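Local coordinates for cellulase CEL9M (Clostridium cellulolyticum, PDB 1IA6), which probably catalyses the endohydrolysis of internal beta-1,4-glucosidic linkages in cellulose and related beta-glucans, as a metal-binding member of glycoside hydrolase family 9, at residues G52-A57 against L95-Y100; L10-I15 against L384-L389; H60-L65 against Y117-G122. All coordinates share one frame; numbering follows the deposited sequence.

Contact 1: residues G52-A57 against L95-Y100; sequences GGYHDA and LQQLKY. With ZN (zinc ion), chain C.
Two first torsions set the meeting of Tyr54 with Tyr100: the loop tyrosine carries its ring beside its own backbone N, with CG anti to the carbonyl carbon (chi1 -63°), while the helix tyrosine has CG anti to the backbone N (chi1 -153°), which turns its ring toward Gly53 and Tyr54. The result is a T-shaped pair. The CD2 edge of Tyr100 is turned to one face of Tyr54, the ring planes stand at 74°, and Tyr100 CD2 lies 3.8 Å from Tyr54 CE1. Beyond the ring, Tyr54 OH reaches the helix backbone and donates to Gln97 O at 2.7 Å. It approaches from the side of that carbonyl, only slightly out of its plane, while the acceptor sits at the edge of the tyrosine ring. The hydroxyl that makes this bond also packs on the methylene of Tyr100, Tyr54 OH to Tyr100 CB being 3.4 Å. The other edge contact of the Tyr100 ring is with the main chain: Gly53 O lies in the ring plane, 3.2 Å from Tyr100 CE2. Over the centre of one face of this ring sits a water that accepts from Gly53 N and donates to Tyr100 O at 2.7 Å, joining loop and helix a second time. The far end of Tyr100 hydrogen-bonds through OH to the carbonyl of Cys22, and Gly53 is itself paired with Cys22 through the backbone. One residue past Tyr54, His55 binds the zinc ion through NE2 at 2.1 Å. Helix 91-107 of the alpha barrel, through Tyr100 and Gln97 O, thus packs against the loop whose Tyr54 precedes this ligand, an arrangement consistent with second-shell support of a zinc site completed by Cys22, Cys38 and His39.

Contact 2: residues L10-I15 against L384-L389; sequences LKDSII and LLTGAL
Thr386 and Gly387, the two central residues of a type II beta turn, lie against Asp12, Ser13 and Ile15 in the last turns of helix 6-15, an instance of a loop docking on a helix through its backbone. The second segment enters this turn at Leu385, the centre of an inverse gamma turn, so the chain bends twice in quick succession. Thr386 follows, and it brings a methyl group to the helix. With CG2 anti to the backbone N of its own residue, Thr386 CG2 meets Asp12 OD1 at 3.5 Å; Thr386 CG2 is also 4.4 Å from Ile15 CG2, a looser apolar touch. It is the carbon branch of Thr386, not its hydroxyl, that meets the carboxylate. At Gly387 the two backbones come together most closely, its CA standing 4.2 Å from Ser13 CA. The positive phi of 86° is the one expected at the third position of this turn, and with no side chain in the way the glycine can press its CA directly on the helix. The contact is a CA-H...O interaction, with Gly387 CA 3.2 Å from Asp12 O and an angle of 152° at the hydrogen. The carbonyl of Gly387 accepts from ND2 of Asn416 in helix 413-429, which also donates to Ser13 O. Ala388 closes the turn, and Leu389, further on, gives its N-H to Asn416 OD1, so a single asparagine side chain ties together both segments. On the helix side, the CB of Ser13 points away from the turn, the side chain touches Leu419, Val420 and Leu423 of helix 413-429, and Ser13 OG donates to Leu10 O at 2.7 Å, an oxygen that also accepts from Ile14 N.

Contact 3: residues H60-L65 against Y117-G122; sequences HVKFGL and YQVGEG
Lys62 and Val119 form the hydrogen-bonded pair of an antiparallel sheet in which the short outer strand 62-63 lies along the central strand 115-119, whose other neighbour is 143-145. Two backbone bonds close the pair: Lys62 N donates to Val119 O at 3.0 Å, almost straight at 176°, and Val119 N returns to Lys62 O at 3.2 Å. On the face carrying these residues, the side chains run side by side, and the lysine, bent at chi3, lays its CE on Val119 CB at 3.6 Å. Its NZ goes on to a salt bridge with Asp42 and to the carbonyls of Leu50 and Gly52, a buried charge with several partners. Tyr104 of helix 91-107 touches both residues.

The opposite face holds the non-hydrogen-bonded pair, Phe63 and Gln118. Here the extended glutamine lies alongside the ring, its amide turned 69° from the ring plane, with Gln118 OE1 3.3 Å from Phe63 CD1. Val61 CG1 covers the centre of one face of the same ring and also touches Val119 O at 3.5 Å. Both ends of the amide are engaged: the strongest polar partner outside the two segments is Gln201, Gln118 OE1 accepts from a water at 2.7 Å, and Gln118 NE2, keeping its acceptor near the amide plane, donates to Gly120 O at 3.1 Å.

Along the chain, contact 2 closes the widest loop, joining helix 6-15 to a segment near the C-terminal end, and both other contacts are nested inside it. Contacts 1 and 3 alternate their segments: the loop 52-57 runs on toward strand 62-63, and helix 91-107 is followed by strand 115-119. Their centres are about 13 Å apart and they touch directly, Asp56 N probably bonding to Val61 O, so the small sheet and the zinc-site loop form one connected region. The centre of contact 2 is about 14 Å from that of contact 1, with a probable bond from Gln97 NE2 to Ile14 O, but about 23 Å from that of contact 3. Helix 91-107 thus touches both helix 6-15 and the zinc-site loop.

Contact 1: residues G52-A57 against L95-Y100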
loop_
_atom_site.group_PDB
_atom_site.type_symbol
_atom_site.label_atom_id
_atom_site.label_comp_id
_atom_site.label_asym_id
_atom_site.label_seq_id
_atom_site.Cartn_x
_atom_site.Cartn_y
_atom_site.Cartn_z
ATOM N N GLY A 52 8.890 3.705 -14.958
ATOM C CA GLY A 52 8.701 2.584 -14.057
ATOM C C GLY A 52 7.729 2.939 -12.950
ATOM O O GLY A 52 7.012 3.937 -13.042
ATOM N N GLY A 53 7.705 2.132 -11.898
ATOM C CA GLY A 53 6.793 2.411 -10.807
ATOM C C GLY A 53 5.373 2.040 -11.183
ATOM O O GLY A 53 5.147 1.345 -12.178
ATOM N N TYR A 54 4.410 2.519 -10.403
ATOM C CA TYR A 54 3.013 2.187 -10.643
ATOM C C TYR A 54 2.060 3.368 -10.687
ATOM O O TYR A 54 2.254 4.368 -9.993
ATOM C CB TYR A 54 2.500 1.250 -9.545
ATOM C CG TYR A 54 3.177 -0.096 -9.448
ATOM C CD1 TYR A 54 4.427 -0.233 -8.844
ATOM C CD2 TYR A 54 2.533 -1.247 -9.898
ATOM C CE1 TYR A 54 5.012 -1.490 -8.683
ATOM C CE2 TYR A 54 3.107 -2.500 -9.745
ATOM C CZ TYR A 54 4.343 -2.616 -9.133
ATOM O OH TYR A 54 4.887 -3.865 -8.948
ATOM N N HIS A 55 1.015 3.235 -11.501
ATOM C CA HIS A 55 -0.031 4.251 -11.572
ATOM C C HIS A 55 -0.669 4.136 -10.190
ATOM O O HIS A 55 -0.805 3.029 -9.663
ATOM C CB HIS A 55 -1.059 3.881 -12.638
ATOM C CG HIS A 55 -0.493 3.812 -14.020
ATOM N ND1 HIS A 55 -0.967 2.938 -14.976
ATOM C CD2 HIS A 55 0.499 4.516 -14.613
ATOM C CE1 HIS A 55 -0.289 3.104 -16.096
ATOM N NE2 HIS A 55 0.606 4.057 -15.903
ATOM N N ASP A 56 -1.083 5.258 -9.618
ATOM C CA ASP A 56 -1.657 5.249 -8.277
ATOM C C ASP A 56 -2.962 4.491 -8.045
ATOM O O ASP A 56 -3.044 3.650 -7.150
ATOM C CB ASP A 56 -1.842 6.684 -7.777
ATOM C CG ASP A 56 -2.282 6.733 -6.325
ATOM O OD1 ASP A 56 -1.489 6.312 -5.464
ATOM O OD2 ASP A 56 -3.419 7.177 -6.046
ATOM N N ALA A 57 -3.992 4.789 -8.828
ATOM C CA ALA A 57 -5.276 4.136 -8.615
ATOM C C ALA A 57 -5.951 3.809 -9.937
ATOM O O ALA A 57 -5.545 2.881 -10.633
ATOM C CB ALA A 57 -6.170 5.045 -7.768
ATOM N N LEU A 95 7.971 -10.976 -5.240
ATOM C CA LEU A 95 9.274 -10.329 -5.354
ATOM C C LEU A 95 9.374 -9.490 -6.620
ATOM O O LEU A 95 10.024 -8.443 -6.629
ATOM C CB LEU A 95 10.397 -11.375 -5.313
ATOM C CG LEU A 95 10.628 -11.969 -3.919
ATOM C CD1 LEU A 95 11.610 -13.130 -3.998
ATOM C CD2 LEU A 95 11.145 -10.888 -2.990
ATOM N N GLN A 96 8.729 -9.942 -7.689
ATOM C CA GLN A 96 8.744 -9.184 -8.929
ATOM C C GLN A 96 7.996 -7.862 -8.739
ATOM O O GLN A 96 8.456 -6.822 -9.202
ATOM C CB GLN A 96 8.102 -9.991 -10.059
ATOM C CG GLN A 96 8.773 -11.340 -10.282
ATOM C CD GLN A 96 8.282 -12.044 -11.529
ATOM O OE1 GLN A 96 7.083 -12.086 -11.797
ATOM N NE2 GLN A 96 9.211 -12.613 -12.294
ATOM N N GLN A 97 6.857 -7.896 -8.050
ATOM C CA GLN A 97 6.076 -6.676 -7.825
ATOM C C GLN A 97 6.892 -5.698 -6.993
ATOM O O GLN A 97 6.921 -4.498 -7.268
ATOM C CB GLN A 97 4.762 -6.986 -7.094
ATOM C CG GLN A 97 3.936 -8.118 -7.702
ATOM C CD GLN A 97 3.587 -7.881 -9.158
ATOM O OE1 GLN A 97 4.466 -7.661 -9.990
ATOM N NE2 GLN A 97 2.298 -7.936 -9.475
ATOM N N LEU A 98 7.566 -6.224 -5.977
ATOM C CA LEU A 98 8.382 -5.393 -5.102
ATOM C C LEU A 98 9.578 -4.781 -5.826
ATOM O O LEU A 98 9.866 -3.596 -5.666
ATOM C CB LEU A 98 8.859 -6.210 -3.896
ATOM C CG LEU A 98 7.746 -6.548 -2.900
ATOM C CD1 LEU A 98 8.200 -7.639 -1.946
ATOM C CD2 LEU A 98 7.364 -5.291 -2.137
ATOM N N LYS A 99 10.269 -5.576 -6.633
ATOM C CA LYS A 99 11.425 -5.047 -7.341
ATOM C C LYS A 99 11.014 -3.973 -8.342
ATOM O O LYS A 99 11.794 -3.064 -8.639
ATOM C CB LYS A 99 12.197 -6.159 -8.053
ATOM C CG LYS A 99 13.590 -5.705 -8.499
ATOM C CD LYS A 99 14.428 -6.854 -9.030
ATOM C CE LYS A 99 15.871 -6.418 -9.283
ATOM N NZ LYS A 99 15.947 -5.295 -10.257
ATOM N N TYR A 100 9.791 -4.063 -8.859
ATOM C CA TYR A 100 9.334 -3.056 -9.806
ATOM C C TYR A 100 9.224 -1.722 -9.063
ATOM O O TYR A 100 9.452 -0.657 -9.643
ATOM C CB TYR A 100 7.982 -3.436 -10.409
ATOM C CG TYR A 100 7.762 -2.839 -11.784
ATOM C CD1 TYR A 100 8.379 -3.390 -12.908
ATOM C CD2 TYR A 100 6.965 -1.711 -11.959
ATOM C CE1 TYR A 100 8.206 -2.832 -14.176
ATOM C CE2 TYR A 100 6.784 -1.140 -13.224
ATOM C CZ TYR A 100 7.409 -1.706 -14.326
ATOM O OH TYR A 100 7.250 -1.140 -15.576
HETATM ZN ZN ZN C . 2.197 4.500 -17.193
HETATM O O HOH W 1 10.055 0.051 -12.209
#

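Contact 2: residues L10-I15 against L384-L389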
loop_
_atom_site.group_PDB
_atom_site.type_symbol
_atom_site.label_atom_id
_atom_site.label_comp_id
_atom_site.label_asym_id
_atom_site.label_seq_id
_atom_site.Cartn_x
_atom_site.Cartn_y
_atom_site.Cartn_z
ATOM N N LEU A 10 -5.136 -14.595 -2.152
ATOM C CA LEU A 10 -3.798 -14.029 -2.016
ATOM C C LEU A 10 -3.153 -13.869 -3.390
ATOM O O LEU A 10 -2.648 -12.797 -3.721
ATOM C CB LEU A 10 -2.916 -14.921 -1.138
ATOM C CG LEU A 10 -1.464 -14.453 -0.996
ATOM C CD1 LEU A 10 -1.427 -13.053 -0.378
ATOM C CD2 LEU A 10 -0.691 -15.437 -0.131
ATOM N N LYS A 11 -3.175 -14.936 -4.184
ATOM C CA LYS A 11 -2.599 -14.898 -5.524
ATOM C C LYS A 11 -3.206 -13.759 -6.333
ATOM O O LYS A 11 -2.490 -13.000 -6.986
ATOM C CB LYS A 11 -2.851 -16.213 -6.265
ATOM C CG LYS A 11 -2.263 -16.219 -7.677
ATOM C CD LYS A 11 -2.657 -17.457 -8.476
ATOM C CE LYS A 11 -4.130 -17.437 -8.856
ATOM N NZ LYS A 11 -4.497 -18.588 -9.736
ATOM N N ASP A 12 -4.530 -13.646 -6.292
ATOM C CA ASP A 12 -5.211 -12.590 -7.032
ATOM C C ASP A 12 -4.820 -11.193 -6.557
ATOM O O ASP A 12 -4.589 -10.315 -7.375
ATOM C CB ASP A 12 -6.732 -12.724 -6.915
ATOM C CG ASP A 12 -7.282 -13.935 -7.639
ATOM O OD1 ASP A 12 -6.609 -14.466 -8.547
ATOM O OD2 ASP A 12 -8.412 -14.347 -7.305
ATOM N N SER A 13 -4.749 -10.995 -5.242
ATOM C CA SER A 13 -4.417 -9.683 -4.682
ATOM C C SER A 13 -3.026 -9.201 -5.089
ATOM O O SER A 13 -2.775 -7.996 -5.174
ATOM C CB SER A 13 -4.550 -9.704 -3.152
ATOM O OG SER A 13 -3.581 -10.543 -2.550
ATOM N N ILE A 14 -2.124 -10.142 -5.343
ATOM C CA ILE A 14 -0.768 -9.801 -5.765
ATOM C C ILE A 14 -0.773 -9.492 -7.261
ATOM O O ILE A 14 -0.114 -8.561 -7.718
ATOM C CB ILE A 14 0.201 -10.965 -5.502
ATOM C CG1 ILE A 14 0.298 -11.224 -3.997
ATOM C CG2 ILE A 14 1.572 -10.652 -6.102
ATOM C CD1 ILE A 14 0.982 -12.535 -3.646
ATOM N N ILE A 15 -1.529 -10.285 -8.017
ATOM C CA ILE A 15 -1.644 -10.112 -9.462
ATOM C C ILE A 15 -2.186 -8.733 -9.836
ATOM O O ILE A 15 -1.806 -8.164 -10.862
ATOM C CB ILE A 15 -2.556 -11.209 -10.062
ATOM C CG1 ILE A 15 -1.749 -12.497 -10.246
ATOM C CG2 ILE A 15 -3.170 -10.742 -11.371
ATOM C CD1 ILE A 15 -2.612 -13.728 -10.521
ATOM N N LEU A 384 -11.124 -7.771 -17.168
ATOM C CA LEU A 384 -11.270 -8.213 -15.784
ATOM C C LEU A 384 -10.069 -7.770 -14.946
ATOM O O LEU A 384 -8.938 -8.198 -15.191
ATOM C CB LEU A 384 -11.407 -9.738 -15.728
ATOM C CG LEU A 384 -11.634 -10.349 -14.338
ATOM C CD1 LEU A 384 -12.969 -9.876 -13.779
ATOM C CD2 LEU A 384 -11.610 -11.867 -14.427
ATOM N N LEU A 385 -10.325 -6.914 -13.960
ATOM C CA LEU A 385 -9.276 -6.392 -13.084
ATOM C C LEU A 385 -9.077 -7.332 -11.890
ATOM O O LEU A 385 -9.379 -6.994 -10.750
ATOM C CB LEU A 385 -9.666 -4.987 -12.606
ATOM C CG LEU A 385 -8.661 -4.163 -11.792
ATOM C CD1 LEU A 385 -7.393 -3.944 -12.596
ATOM C CD2 LEU A 385 -9.285 -2.821 -11.431
ATOM N N THR A 386 -8.549 -8.515 -12.177
ATOM C CA THR A 386 -8.322 -9.543 -11.170
ATOM C C THR A 386 -7.570 -9.082 -9.921
ATOM O O THR A 386 -6.508 -8.469 -10.018
ATOM C CB THR A 386 -7.553 -10.725 -11.787
ATOM O OG1 THR A 386 -8.277 -11.214 -12.924
ATOM C CG2 THR A 386 -7.381 -11.852 -10.770
ATOM N N GLY A 387 -8.140 -9.385 -8.756
ATOM C CA GLY A 387 -7.507 -9.055 -7.486
ATOM C C GLY A 387 -7.731 -7.685 -6.868
ATOM O O GLY A 387 -7.299 -7.443 -5.743
ATOM N N ALA A 388 -8.415 -6.790 -7.571
ATOM C CA ALA A 388 -8.639 -5.451 -7.038
ATOM C C ALA A 388 -9.665 -5.402 -5.911
ATOM O O ALA A 388 -10.755 -5.959 -6.025
ATOM C CB ALA A 388 -9.074 -4.502 -8.160
ATOM N N LEU A 389 -9.300 -4.734 -4.821
ATOM C CA LEU A 389 -10.208 -4.552 -3.694
ATOM C C LEU A 389 -10.933 -3.233 -3.973
ATOM O O LEU A 389 -10.291 -2.190 -4.129
ATOM C CB LEU A 389 -9.424 -4.444 -2.381
ATOM C CG LEU A 389 -10.250 -4.178 -1.115
ATOM C CD1 LEU A 389 -11.108 -5.396 -0.783
ATOM C CD2 LEU A 389 -9.323 -3.870 0.043
#

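Contact 3: residues H60-L65 against Y117-G122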
loop_
_atom_site.group_PDB
_atom_site.type_symbol
_atom_site.label_atom_id
_atom_site.label_comp_id
_atom_site.label_asym_id
_atom_site.label_seq_id
_atom_site.Cartn_x
_atom_site.Cartn_y
_atom_site.Cartn_z
ATOM N N HIS A 60 -3.364 7.711 -13.695
ATOM C CA HIS A 60 -2.010 7.348 -14.086
ATOM C C HIS A 60 -0.871 8.117 -13.437
ATOM O O HIS A 60 0.290 7.926 -13.789
ATOM C CB HIS A 60 -1.910 7.443 -15.609
ATOM C CG HIS A 60 -2.916 6.598 -16.327
ATOM N ND1 HIS A 60 -3.562 7.015 -17.471
ATOM C CD2 HIS A 60 -3.387 5.355 -16.061
ATOM C CE1 HIS A 60 -4.390 6.068 -17.877
ATOM N NE2 HIS A 60 -4.303 5.049 -17.038
ATOM N N VAL A 61 -1.196 8.980 -12.485
ATOM C CA VAL A 61 -0.172 9.752 -11.793
ATOM C C VAL A 61 0.563 8.863 -10.792
ATOM O O VAL A 61 -0.023 7.948 -10.213
ATOM C CB VAL A 61 -0.803 10.936 -11.031
ATOM C CG1 VAL A 61 0.266 11.695 -10.245
ATOM C CG2 VAL A 61 -1.502 11.862 -12.016
ATOM N N LYS A 62 1.854 9.123 -10.605
ATOM C CA LYS A 62 2.638 8.371 -9.638
ATOM C C LYS A 62 2.857 9.312 -8.455
ATOM O O LYS A 62 3.686 10.217 -8.513
ATOM C CB LYS A 62 3.964 7.918 -10.268
ATOM C CG LYS A 62 3.731 7.068 -11.519
ATOM C CD LYS A 62 4.994 6.422 -12.082
ATOM C CE LYS A 62 5.892 7.427 -12.775
ATOM N NZ LYS A 62 6.931 6.733 -13.591
ATOM N N PHE A 63 2.060 9.110 -7.405
ATOM C CA PHE A 63 2.106 9.914 -6.181
ATOM C C PHE A 63 3.066 9.281 -5.181
ATOM O O PHE A 63 2.879 8.140 -4.777
ATOM C CB PHE A 63 0.709 9.996 -5.551
ATOM C CG PHE A 63 -0.253 10.888 -6.293
ATOM C CD1 PHE A 63 -0.110 12.273 -6.251
ATOM C CD2 PHE A 63 -1.313 10.346 -7.007
ATOM C CE1 PHE A 63 -1.017 13.107 -6.909
ATOM C CE2 PHE A 63 -2.228 11.170 -7.669
ATOM C CZ PHE A 63 -2.078 12.552 -7.618
ATOM N N GLY A 64 4.068 10.043 -4.758
ATOM C CA GLY A 64 5.076 9.527 -3.842
ATOM C C GLY A 64 4.700 8.897 -2.510
ATOM O O GLY A 64 5.278 7.870 -2.137
ATOM N N LEU A 65 3.757 9.480 -1.777
ATOM C CA LEU A 65 3.423 8.912 -0.475
ATOM C C LEU A 65 2.756 7.544 -0.572
ATOM O O LEU A 65 3.227 6.583 0.038
ATOM C CB LEU A 65 2.565 9.887 0.345
ATOM C CG LEU A 65 2.301 9.481 1.803
ATOM C CD1 LEU A 65 3.590 9.007 2.474
ATOM C CD2 LEU A 65 1.718 10.674 2.557
ATOM N N TYR A 117 9.623 12.512 -6.436
ATOM C CA TYR A 117 8.541 11.680 -5.921
ATOM C C TYR A 117 7.152 11.808 -6.533
ATOM O O TYR A 117 6.206 11.192 -6.048
ATOM C CB TYR A 117 8.468 11.817 -4.395
ATOM C CG TYR A 117 8.139 13.194 -3.862
ATOM C CD1 TYR A 117 6.831 13.675 -3.875
ATOM C CD2 TYR A 117 9.129 13.989 -3.277
ATOM C CE1 TYR A 117 6.513 14.913 -3.307
ATOM C CE2 TYR A 117 8.825 15.222 -2.711
ATOM C CZ TYR A 117 7.515 15.677 -2.725
ATOM O OH TYR A 117 7.208 16.882 -2.139
ATOM N N GLN A 118 7.010 12.606 -7.583
ATOM C CA GLN A 118 5.720 12.686 -8.253
ATOM C C GLN A 118 5.897 12.953 -9.729
ATOM O O GLN A 118 6.554 13.915 -10.127
ATOM C CB GLN A 118 4.783 13.750 -7.663
ATOM C CG GLN A 118 3.385 13.644 -8.320
ATOM C CD GLN A 118 2.320 14.543 -7.716
ATOM O OE1 GLN A 118 2.208 14.672 -6.498
ATOM N NE2 GLN A 118 1.510 15.154 -8.578
ATOM N N VAL A 119 5.329 12.069 -10.538
ATOM C CA VAL A 119 5.377 12.201 -11.984
ATOM C C VAL A 119 3.931 12.311 -12.431
ATOM O O VAL A 119 3.124 11.418 -12.159
ATOM C CB VAL A 119 6.029 10.975 -12.641
ATOM C CG1 VAL A 119 5.881 11.046 -14.161
ATOM C CG2 VAL A 119 7.498 10.916 -12.256
ATOM N N GLY A 120 3.613 13.413 -13.103
ATOM C CA GLY A 120 2.256 13.652 -13.562
ATOM C C GLY A 120 1.599 14.727 -12.715
ATOM O O GLY A 120 2.039 15.014 -11.600
ATOM N N GLU A 121 0.545 15.335 -13.246
ATOM C CA GLU A 121 -0.177 16.377 -12.525
ATOM C C GLU A 121 -1.617 15.877 -12.421
ATOM O O GLU A 121 -2.283 15.666 -13.434
ATOM C CB GLU A 121 -0.095 17.698 -13.301
ATOM C CG GLU A 121 -0.585 18.919 -12.538
ATOM C CD GLU A 121 -2.092 18.977 -12.433
ATOM O OE1 GLU A 121 -2.759 19.054 -13.485
ATOM O OE2 GLU A 121 -2.613 18.945 -11.301
ATOM N N GLY A 122 -2.074 15.672 -11.188
ATOM C CA GLY A 122 -3.405 15.144 -10.937
ATOM C C GLY A 122 -4.608 15.720 -11.662
ATOM O O GLY A 122 -5.425 14.975 -12.209
HETATM O O HOH W 2 3.244 13.313 -4.412
#